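Local atomic coordinates of PfkB family carbohydrate kinase (Listeria grayi DSM 20601, PDB entry 4GM6), a protein that probably phosphorylates a sugar or sugar-derived substrate, as a carbohydrate kinase of the PfkB family, although its own substrate is not established. Residues L34-T39 with Y112-G117; S38-I43 with A50-I55; S157-A162 with A193-L198; I185-N190 with R203-L208. All blocks are in the same frame, centred on the assembly; numbering follows the deposited sequence. Where two conformers were deposited one is given.

Contact 1: L34-T39 with Y112-G117; sequences LMRLST and YYLESG
Arg36 and Tyr112 meet on one face of a parallel strand pair. Strands 34-38 and 111-115 are neighbours in the small four-stranded mixed sheet that stands apart from the main sheet, consistent with the lid of PfkB kinases. Four backbone bonds zip the pair: Tyr112 N to Met35 O, Leu37 N to Tyr112 O, Leu114 N to Leu37 O, and Thr39 N to Leu114 O. The side chain of Arg36 can be followed outward. CB lies over a face of the Tyr112 ring, 4.1 Å from the ring centroid, as a CH-pi contact. CG leaves anti to the backbone N (chi1 166°) and stays over the same ring, toward its rim. CD passes the Tyr112 hydroxyl end and packs 3.8 Å from Leu114 CD1. The chain bends at chi3 (39°), and the guanidinium ends at 26° to the tyrosine ring plane. Arg36 NH2 then gives a hydrogen bond to Ser38 OG at 3.2 Å. Its charge is met mainly by salt bridges, NH1 to Asp329 OD1 and NH2 to Asp287 OD2, so the arginine links this sheet to acidic residues outside it. Leu34 CD1 comes crosswise to Tyr112 CD2 at 3.8 Å. On the other face of the sheet, Leu37 CD1 lies over one face of the Tyr113 ring, toward its rim, 4.0 Å from Tyr113 CE1. Met35 and Tyr113 also pack against a second subunit there. Beyond the strands, Thr39 OG1 gives a bond to Ile43 O and accepts an almost straight one from Ser116 N, at 3.0 Å.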
# COMPACT_ATOMS: atom_id res chain seq x y z
N LEU C 34 18.75 -4.24 16.50
CA LEU C 34 18.88 -3.33 15.37
C LEU C 34 17.50 -3.09 14.78
O LEU C 34 16.63 -3.97 14.82
CB LEU C 34 19.78 -3.93 14.29
CG LEU C 34 21.20 -4.24 14.73
CD1 LEU C 34 21.98 -4.92 13.60
CD2 LEU C 34 21.84 -2.92 15.13
N MET C 35 17.28 -1.92 14.21
CA MET C 35 16.09 -1.79 13.39
C MET C 35 16.49 -2.06 11.94
O MET C 35 17.40 -1.41 11.40
CB MET C 35 15.46 -0.42 13.52
CG MET C 35 14.28 -0.26 12.55
SD MET C 35 13.33 1.25 12.80
CE MET C 35 14.60 2.50 12.64
N ARG C 36 15.85 -3.04 11.33
CA ARG C 36 16.11 -3.29 9.92
C ARG C 36 15.12 -2.51 9.06
O ARG C 36 13.94 -2.45 9.39
CB ARG C 36 16.04 -4.78 9.57
CG ARG C 36 15.98 -4.92 8.06
CD ARG C 36 16.15 -6.32 7.50
NE ARG C 36 15.52 -7.40 8.25
CZ ARG C 36 14.66 -8.29 7.75
NH1 ARG C 36 14.20 -9.26 8.51
NH2 ARG C 36 14.24 -8.21 6.50
N LEU C 37 15.62 -1.89 7.98
CA LEU C 37 14.79 -1.12 7.03
C LEU C 37 14.94 -1.71 5.64
O LEU C 37 16.01 -1.61 5.05
CB LEU C 37 15.20 0.35 7.05
CG LEU C 37 15.06 0.94 8.47
CD1 LEU C 37 16.26 1.77 8.86
CD2 LEU C 37 13.81 1.78 8.59
N SER C 38 13.85 -2.27 5.12
CA SER C 38 13.87 -3.18 3.97
C SER C 38 13.12 -2.61 2.77
O SER C 38 12.05 -2.03 2.95
CB SER C 38 13.13 -4.47 4.36
OG SER C 38 14.01 -5.37 4.99
N THR C 39 13.66 -2.79 1.56
CA THR C 39 12.90 -2.46 0.34
C THR C 39 11.97 -3.63 0.02
O THR C 39 12.14 -4.73 0.52
CB THR C 39 13.81 -2.23 -0.88
OG1 THR C 39 14.40 -3.48 -1.30
CG2 THR C 39 14.91 -1.26 -0.55
N TYR C 112 20.11 -1.04 9.98
CA TYR C 112 20.72 -1.40 8.72
C TYR C 112 19.64 -1.45 7.65
O TYR C 112 18.47 -1.61 7.95
CB TYR C 112 21.53 -2.71 8.80
CG TYR C 112 20.75 -4.00 8.93
CD1 TYR C 112 20.50 -4.80 7.83
CD2 TYR C 112 20.31 -4.44 10.17
CE1 TYR C 112 19.81 -6.00 7.95
CE2 TYR C 112 19.62 -5.64 10.31
CZ TYR C 112 19.39 -6.41 9.20
OH TYR C 112 18.70 -7.60 9.34
N TYR C 113 20.07 -1.25 6.41
CA TYR C 113 19.17 -1.16 5.29
C TYR C 113 19.34 -2.45 4.51
O TYR C 113 20.47 -2.89 4.31
CB TYR C 113 19.55 0.04 4.43
CG TYR C 113 19.37 1.35 5.13
CD1 TYR C 113 18.20 2.09 4.97
CD2 TYR C 113 20.37 1.87 5.96
CE1 TYR C 113 18.02 3.30 5.62
CE2 TYR C 113 20.19 3.08 6.62
CZ TYR C 113 19.01 3.78 6.43
OH TYR C 113 18.82 5.00 7.06
N LEU C 114 18.24 -3.06 4.10
CA LEU C 114 18.33 -4.29 3.34
C LEU C 114 17.59 -4.14 2.01
O LEU C 114 16.38 -3.88 1.98
CB LEU C 114 17.76 -5.46 4.14
CG LEU C 114 18.15 -6.83 3.59
CD1 LEU C 114 18.07 -7.92 4.64
CD2 LEU C 114 17.26 -7.17 2.41
N GLU C 115 18.32 -4.30 0.91
CA GLU C 115 17.73 -4.25 -0.42
C GLU C 115 17.42 -5.67 -0.80
O GLU C 115 18.28 -6.57 -0.76
CB GLU C 115 18.71 -3.67 -1.42
CG GLU C 115 18.13 -3.31 -2.77
CD GLU C 115 19.22 -2.82 -3.70
OE1 GLU C 115 20.10 -3.64 -4.04
OE2 GLU C 115 19.22 -1.62 -4.05
N SER C 116 16.17 -5.87 -1.15
CA SER C 116 15.65 -7.19 -1.47
C SER C 116 16.43 -7.82 -2.62
O SER C 116 16.91 -7.12 -3.52
CB SER C 116 14.17 -7.05 -1.85
OG SER C 116 13.63 -8.27 -2.29
N GLY C 117 16.55 -9.15 -2.60
CA GLY C 117 17.13 -9.91 -3.70
C GLY C 117 16.16 -11.00 -4.13
O GLY C 117 15.41 -11.54 -3.31
O HOH W 1 14.05 -6.27 1.50

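Contact 2: S38-I43 with A50-I55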
# COMPACT_ATOMS: atom_id res chain seq x y z
N SER C 38 13.85 -2.27 5.12
CA SER C 38 13.87 -3.18 3.97
C SER C 38 13.12 -2.61 2.77
O SER C 38 12.05 -2.03 2.95
CB SER C 38 13.13 -4.47 4.36
OG SER C 38 14.01 -5.37 4.99
N THR C 39 13.66 -2.79 1.56
CA THR C 39 12.90 -2.46 0.34
C THR C 39 11.97 -3.63 0.02
O THR C 39 12.14 -4.73 0.52
CB THR C 39 13.81 -2.23 -0.88
OG1 THR C 39 14.40 -3.48 -1.30
CG2 THR C 39 14.91 -1.26 -0.55
N GLN C 40 10.99 -3.37 -0.82
CA GLN C 40 10.06 -4.41 -1.24
C GLN C 40 10.72 -5.24 -2.37
O GLN C 40 11.71 -4.81 -2.97
CB GLN C 40 8.73 -3.74 -1.69
CG GLN C 40 8.04 -2.97 -0.51
CD GLN C 40 8.73 -1.62 -0.19
OE1 GLN C 40 9.05 -0.86 -1.11
NE2 GLN C 40 8.97 -1.32 1.12
N GLN C 41 10.16 -6.41 -2.65
CA GLN C 41 10.69 -7.26 -3.71
C GLN C 41 10.81 -6.51 -5.04
O GLN C 41 9.89 -5.79 -5.46
CB GLN C 41 9.81 -8.50 -3.90
CG GLN C 41 10.38 -9.45 -4.94
CD GLN C 41 9.64 -10.78 -5.01
OE1 GLN C 41 8.42 -10.85 -4.86
NE2 GLN C 41 10.38 -11.83 -5.26
N GLY C 42 11.95 -6.68 -5.71
CA GLY C 42 12.18 -6.08 -7.03
C GLY C 42 12.44 -4.59 -7.02
O GLY C 42 12.60 -3.96 -8.08
N ILE C 43 12.48 -3.98 -5.84
CA ILE C 43 12.74 -2.55 -5.77
C ILE C 43 14.12 -2.27 -5.18
O ILE C 43 14.38 -2.62 -4.04
CB ILE C 43 11.73 -1.81 -4.87
CG1 ILE C 43 10.28 -2.22 -5.21
CG2 ILE C 43 11.95 -0.30 -4.96
CD1 ILE C 43 9.68 -1.43 -6.34
N ALA C 50 9.50 3.92 0.31
CA ALA C 50 9.18 3.55 1.69
C ALA C 50 10.03 2.36 2.10
O ALA C 50 10.38 1.55 1.26
CB ALA C 50 7.72 3.20 1.83
N LEU C 51 10.36 2.26 3.38
CA LEU C 51 11.07 1.09 3.88
C LEU C 51 10.22 0.40 4.93
O LEU C 51 9.69 1.06 5.83
CB LEU C 51 12.40 1.52 4.52
CG LEU C 51 13.40 2.19 3.57
CD1 LEU C 51 14.39 3.07 4.33
CD2 LEU C 51 14.13 1.12 2.77
N ASP C 52 10.12 -0.92 4.83
CA ASP C 52 9.49 -1.74 5.87
C ASP C 52 10.40 -1.92 7.08
O ASP C 52 11.60 -2.11 6.94
CB ASP C 52 9.09 -3.10 5.29
CG ASP C 52 8.06 -2.97 4.20
OD1 ASP C 52 7.05 -2.30 4.47
OD2 ASP C 52 8.27 -3.45 3.06
N ILE C 53 9.82 -1.86 8.28
CA ILE C 53 10.59 -1.95 9.52
C ILE C 53 10.49 -3.33 10.16
O ILE C 53 9.41 -3.91 10.22
CB ILE C 53 9.97 -1.00 10.57
CG1 ILE C 53 10.13 0.46 10.17
CG2 ILE C 53 10.61 -1.25 11.93
CD1 ILE C 53 9.63 1.37 11.29
N HIS C 54 11.61 -3.85 10.65
CA HIS C 54 11.63 -5.06 11.48
C HIS C 54 12.70 -4.88 12.55
O HIS C 54 13.77 -4.36 12.27
CB HIS C 54 11.95 -6.29 10.64
CG HIS C 54 10.88 -6.62 9.64
ND1 HIS C 54 10.96 -6.26 8.31
CD2 HIS C 54 9.68 -7.22 9.80
CE1 HIS C 54 9.87 -6.66 7.69
NE2 HIS C 54 9.07 -7.23 8.58
N ILE C 55 12.39 -5.28 13.78
CA ILE C 55 13.38 -5.27 14.86
C ILE C 55 14.02 -6.64 14.94
O ILE C 55 13.36 -7.66 14.80
CB ILE C 55 12.72 -4.96 16.21
CG1 ILE C 55 11.86 -3.70 16.09
CG2 ILE C 55 13.76 -4.87 17.33
CD1 ILE C 55 12.63 -2.43 15.80
O HOH W 2 12.55 -4.53 7.58
O HOH W 3 10.25 -5.06 2.62
O HOH W 4 9.09 1.91 -2.23
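Gln40 folds back onto Asp52 and Ala50 where the loop joining the two arms of a beta-hairpin begins. Strands 34-38 and 50-56 are its antiparallel arms, and Ser38 with Asp52 is a hydrogen-bonded pair. Its two bonds, Ser38 N to Asp52 O and Asp52 N to Ser38 O, are both 2.9 Å. In Gln40, CG sits beside the backbone N (chi1 -62°), and a bend at chi2 (76°) turns the amide toward strand 50-56. NE2 uses both of its protons there. One goes to Asp52 OD2 at 3.0 Å, and the other to Ala50 O at 3.2 Å. Both acceptors lie in the amide plane, but each is approached from above its own plane. The amide and carboxylate planes are nearly perpendicular (87°). Two bonds from one nitrogen fix the rotation of the amide. The loop beyond makes a type II turn from Gln40 to Ile43, with Gly42 taking the positive phi. The turn is closed by the backbone bond from Ile43 N to Gln40 O, 3.1 Å long. Thr39 CG2 makes a loose contact with Leu51 CD2, 4.2 Å away. Residues 50-52 also pair antiparallel with a strand of the second subunit, so the sheet runs on across the interface. One water donates to both Thr39 O and Asp52 OD2, 2.6 Å from the latter.

Contact 3: S157-A162 with A193-L198; sequences SGITIA and AKLWEL
Ala162 CB sits squarely over the six-membered ring of Trp196. It is 3.4 Å from the ring centroid and only 9° off the ring normal, a close CH-pi contact. Leu195 CD1 packs beside it, 3.9 Å from Ala162 CB and 4.0 Å from Ile159 CG2. Ile161 CG1 meets Trp196 CH2 obliquely at 4.1 Å. A single water links Gly158 O and Trp196 NE1, weakly at both ends. The next shell sets these groups in place. The Trp196 side chain takes the position between its backbone N and carbonyl carbon (chi1 54°), which swings the indole toward the short helix 158-163. The Tyr191 ring meets the indole at about 20°, and Ala201 and Ala204 of helix 198-208 touch it. At the start of helix 158-163, Ser157 is the N-cap, with OG accepting from Ile159 N at 3.1 Å. Glu59 bonds to both Ser157 OG and Thr160 OG1. The contact joins this helix to the loop after strand 184-188. Its chemistry is almost wholly apolar, so close fit of methyl groups and ring surface, rather than direct polar bonds, sets how loop and helix meet.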
# COMPACT_ATOMS: atom_id res chain seq x y z
N SER C 157 27.00 -14.33 20.60
CA SER C 157 27.53 -14.51 19.26
C SER C 157 28.77 -13.66 19.01
O SER C 157 29.06 -12.72 19.77
CB SER C 157 26.45 -14.17 18.21
OG SER C 157 26.48 -12.80 17.85
N GLY C 158 29.49 -13.99 17.94
CA GLY C 158 30.66 -13.23 17.53
C GLY C 158 30.37 -11.80 17.11
O GLY C 158 31.29 -11.00 16.95
N ILE C 159 29.09 -11.48 16.92
CA ILE C 159 28.71 -10.12 16.53
C ILE C 159 28.96 -9.17 17.69
O ILE C 159 29.59 -8.11 17.53
CB ILE C 159 27.23 -10.06 16.10
CG1 ILE C 159 27.07 -10.72 14.73
CG2 ILE C 159 26.74 -8.62 16.05
CD1 ILE C 159 25.63 -11.02 14.36
N THR C 160 28.51 -9.57 18.87
CA THR C 160 28.66 -8.75 20.05
C THR C 160 30.12 -8.52 20.44
O THR C 160 30.54 -7.40 20.71
CB THR C 160 27.89 -9.38 21.21
OG1 THR C 160 26.50 -9.34 20.90
CG2 THR C 160 28.15 -8.63 22.50
N ILE C 161 30.91 -9.59 20.47
CA ILE C 161 32.30 -9.45 20.93
C ILE C 161 33.15 -8.64 19.94
O ILE C 161 34.22 -8.16 20.30
CB ILE C 161 32.95 -10.82 21.19
CG1 ILE C 161 32.87 -11.69 19.93
CG2 ILE C 161 32.27 -11.49 22.37
CD1 ILE C 161 33.71 -12.94 19.99
N ALA C 162 32.66 -8.49 18.72
CA ALA C 162 33.37 -7.71 17.69
C ALA C 162 33.12 -6.21 17.83
O ALA C 162 33.84 -5.39 17.24
CB ALA C 162 32.95 -8.19 16.30
N ALA C 193 32.35 -10.09 8.11
CA ALA C 193 33.44 -9.39 7.43
C ALA C 193 33.35 -7.91 7.78
O ALA C 193 34.36 -7.28 8.10
CB ALA C 193 33.35 -9.60 5.92
N LYS C 194 32.14 -7.38 7.71
CA LYS C 194 31.87 -5.96 7.98
C LYS C 194 32.40 -5.47 9.33
O LYS C 194 32.76 -4.30 9.45
CB LYS C 194 30.37 -5.66 7.87
CG LYS C 194 29.90 -5.22 6.49
CD LYS C 194 30.16 -6.27 5.41
CE LYS C 194 29.53 -5.89 4.08
NZ LYS C 194 28.08 -5.54 4.21
N LEU C 195 32.44 -6.34 10.33
CA LEU C 195 32.78 -5.91 11.69
C LEU C 195 34.26 -5.92 12.03
O LEU C 195 34.69 -5.15 12.89
CB LEU C 195 32.01 -6.72 12.74
CG LEU C 195 30.51 -6.44 12.84
CD1 LEU C 195 29.91 -7.19 14.02
CD2 LEU C 195 30.27 -4.94 12.98
N TRP C 196 35.01 -6.87 11.46
CA TRP C 196 36.44 -6.99 11.76
C TRP C 196 37.28 -7.88 10.83
O TRP C 196 36.75 -8.70 10.09
CB TRP C 196 36.64 -7.41 13.19
CG TRP C 196 35.90 -8.61 13.53
CD1 TRP C 196 35.07 -9.30 12.72
CD2 TRP C 196 35.89 -9.27 14.78
NE1 TRP C 196 34.55 -10.37 13.39
CE2 TRP C 196 35.04 -10.37 14.67
CE3 TRP C 196 36.53 -9.04 16.00
CZ2 TRP C 196 34.80 -11.22 15.71
CZ3 TRP C 196 36.29 -9.89 17.02
CH2 TRP C 196 35.44 -10.97 16.88
N GLU C 197 38.59 -7.70 10.90
CA GLU C 197 39.55 -8.48 10.12
C GLU C 197 39.60 -9.90 10.66
O GLU C 197 39.33 -10.13 11.84
CB GLU C 197 40.94 -7.84 10.17
CG GLU C 197 40.99 -6.42 9.63
CD GLU C 197 42.38 -5.83 9.71
OE1 GLU C 197 42.55 -4.66 9.30
OE2 GLU C 197 43.31 -6.52 10.18
N LEU C 198 39.92 -10.87 9.81
CA LEU C 198 39.95 -12.25 10.24
C LEU C 198 40.92 -12.46 11.39
O LEU C 198 40.59 -13.13 12.36
CB LEU C 198 40.40 -13.13 9.09
CG LEU C 198 39.45 -13.34 7.92
CD1 LEU C 198 40.19 -13.79 6.68
CD2 LEU C 198 38.36 -14.33 8.28
O HOH W 5 31.55 -11.28 13.88

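Contact 4: I185-N190 with R203-L208; sequences ISFDMN and RAYQQL
Tyr205 meets Met189 in two ways at once. Its OH donates to Met189 O at 2.7 Å, and the methionine's methyl group stands over one face of the ring. The hydroxyl comes in well above the carbonyl plane, 50° out of it. Met189 CE stands over the ring centre, 4.2 Å from the Tyr205 centroid, as a CH-pi contact. Met189 SD is also above this face, 4.6 Å from the same centroid, so the pair counts as a Met-aromatic contact. The methionine chain is folded rather than extended (chi2 -79°), and this keeps sulfur and methyl above the ring. Phe187 comes from the strand at about a right angle to the tyrosine side chain. With CG anti to the backbone N (chi1 -171°), its ring reaches toward the helix. Tyr205 CD1 lies at the edge of that ring, near its plane, 3.8 Å from Phe187 CE2. Leu208, one helical turn on from Tyr205, lays its CB over a face of the phenylalanine, toward its rim, and Leu208 CD1 is 4.1 Å from Phe187 CE1. Past the strand end, Asn190 ND2 bonds to Asp188 OD2 from above the carboxylate plane and ties the turn back to the strand. The contact belongs to a beta-alpha-beta unit: strand 184-188, helix 198-208, strand 214-216. Phe187 also touches Val156 of strand 153-157 and Ile161 of helix 158-163, Leu208 packs on helix 165-180, and the Tyr205 ring meets Phe225 of helix 219-225.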
# COMPACT_ATOMS: atom_id res chain seq x y z
N ILE C 185 27.42 -22.98 28.19
CA ILE C 185 27.77 -21.84 27.34
C ILE C 185 27.48 -22.13 25.86
O ILE C 185 28.04 -23.07 25.28
CB ILE C 185 29.24 -21.44 27.55
CG1 ILE C 185 29.50 -21.24 29.06
CG2 ILE C 185 29.58 -20.17 26.76
CD1 ILE C 185 28.56 -20.30 29.75
N SER C 186 26.59 -21.34 25.29
CA SER C 186 26.25 -21.42 23.86
C SER C 186 26.88 -20.26 23.12
O SER C 186 26.65 -19.09 23.46
CB SER C 186 24.74 -21.36 23.66
OG SER C 186 24.42 -21.18 22.29
N PHE C 187 27.66 -20.58 22.10
CA PHE C 187 28.35 -19.55 21.32
C PHE C 187 28.09 -19.72 19.84
O PHE C 187 28.16 -20.82 19.29
CB PHE C 187 29.86 -19.57 21.62
CG PHE C 187 30.61 -18.41 21.03
CD1 PHE C 187 30.33 -17.11 21.48
CD2 PHE C 187 31.56 -18.60 20.01
CE1 PHE C 187 31.02 -16.04 20.94
CE2 PHE C 187 32.25 -17.53 19.48
CZ PHE C 187 31.99 -16.25 19.93
N ASP C 188 27.76 -18.61 19.19
CA ASP C 188 27.50 -18.58 17.77
C ASP C 188 28.65 -17.79 17.12
O ASP C 188 28.71 -16.57 17.28
CB ASP C 188 26.15 -17.89 17.56
CG ASP C 188 25.80 -17.70 16.10
OD1 ASP C 188 26.51 -18.25 15.24
OD2 ASP C 188 24.79 -17.00 15.83
N MET C 189 29.55 -18.47 16.40
CA MET C 189 30.70 -17.80 15.77
C MET C 189 30.26 -16.52 15.04
O MET C 189 30.78 -15.43 15.30
CB MET C 189 31.38 -18.72 14.76
CG MET C 189 31.86 -20.04 15.33
SD MET C 189 33.41 -19.87 16.23
CE MET C 189 34.60 -19.72 14.90
N ASN C 190 29.32 -16.67 14.11
CA ASN C 190 28.70 -15.53 13.46
C ASN C 190 29.72 -14.46 13.10
O ASN C 190 29.61 -13.31 13.53
CB ASN C 190 27.59 -14.95 14.34
CG ASN C 190 26.30 -14.71 13.58
OD1 ASN C 190 26.32 -14.24 12.44
ND2 ASN C 190 25.17 -15.03 14.21
N ARG C 203 41.78 -13.97 16.87
CA ARG C 203 42.39 -13.83 18.19
C ARG C 203 41.33 -13.72 19.28
O ARG C 203 41.48 -14.29 20.37
CB ARG C 203 43.34 -12.62 18.21
CG ARG C 203 44.55 -12.77 19.12
CD ARG C 203 45.64 -11.76 18.78
NE ARG C 203 45.14 -10.39 18.74
CZ ARG C 203 44.85 -9.72 17.62
NH1 ARG C 203 44.39 -8.48 17.69
NH2 ARG C 203 45.03 -10.30 16.44
N ALA C 204 40.26 -12.98 19.00
CA ALA C 204 39.10 -12.92 19.90
C ALA C 204 38.50 -14.31 20.08
O ALA C 204 38.25 -14.76 21.22
CB ALA C 204 38.05 -11.97 19.34
N TYR C 205 38.24 -14.99 18.95
CA TYR C 205 37.68 -16.34 19.01
C TYR C 205 38.55 -17.27 19.88
O TYR C 205 38.04 -18.12 20.61
CB TYR C 205 37.50 -16.91 17.59
CG TYR C 205 36.37 -16.29 16.79
CD1 TYR C 205 35.12 -16.08 17.37
CD2 TYR C 205 36.54 -15.94 15.46
CE1 TYR C 205 34.08 -15.52 16.65
CE2 TYR C 205 35.50 -15.37 14.73
CZ TYR C 205 34.27 -15.16 15.33
OH TYR C 205 33.22 -14.61 14.62
N GLN C 206 39.87 -17.10 19.81
CA GLN C 206 40.76 -17.97 20.60
C GLN C 206 40.57 -17.79 22.10
O GLN C 206 40.89 -18.72 22.88
CB GLN C 206 42.22 -17.78 20.20
CG GLN C 206 42.54 -18.34 18.82
CD GLN C 206 44.00 -18.20 18.46
OE1 GLN C 206 44.62 -17.16 18.71
NE2 GLN C 206 44.58 -19.25 17.87
N GLN C 207 40.01 -16.61 22.51
CA GLN C 207 39.70 -16.39 23.92
C GLN C 207 38.37 -17.04 24.31
O GLN C 207 38.23 -17.56 25.41
CB GLN C 207 39.64 -14.89 24.25
CG GLN C 207 40.88 -14.10 23.81
CD GLN C 207 40.73 -12.62 24.06
OE1 GLN C 207 40.24 -12.20 25.11
NE2 GLN C 207 41.13 -11.81 23.08
N LEU C 208 37.39 -16.99 23.41
CA LEU C 208 36.03 -17.51 23.69
C LEU C 208 35.93 -19.02 23.65
O LEU C 208 35.42 -19.62 24.58
CB LEU C 208 34.99 -16.94 22.72
CG LEU C 208 34.71 -15.49 22.93
CD1 LEU C 208 33.63 -15.31 23.99
CD2 LEU C 208 35.99 -14.66 23.29

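How the contacts relate
Contacts 1 and 2 share Ser38 and Thr39 and belong to the small four-stranded sheet, with centres about 6 Å apart. Strand 34-38 is their common member, between 50-56 and 111-115. Both touch the second subunit. Contacts 3 and 4 come later in the chain, and their segments alternate along it. Their centres lie about 10 Å apart; helix 158-163 starts where strand 153-157 of the nine-stranded sheet ends, and Gly158 N probably bonds to Asp188 O. Between the groups the centres of contacts 1 and 3 are about 19 Å apart, and those of contacts 2 and 4 about 32 Å. One pair thus lies in the small sheet, consistent with a lid, and the other in the alpha/beta body.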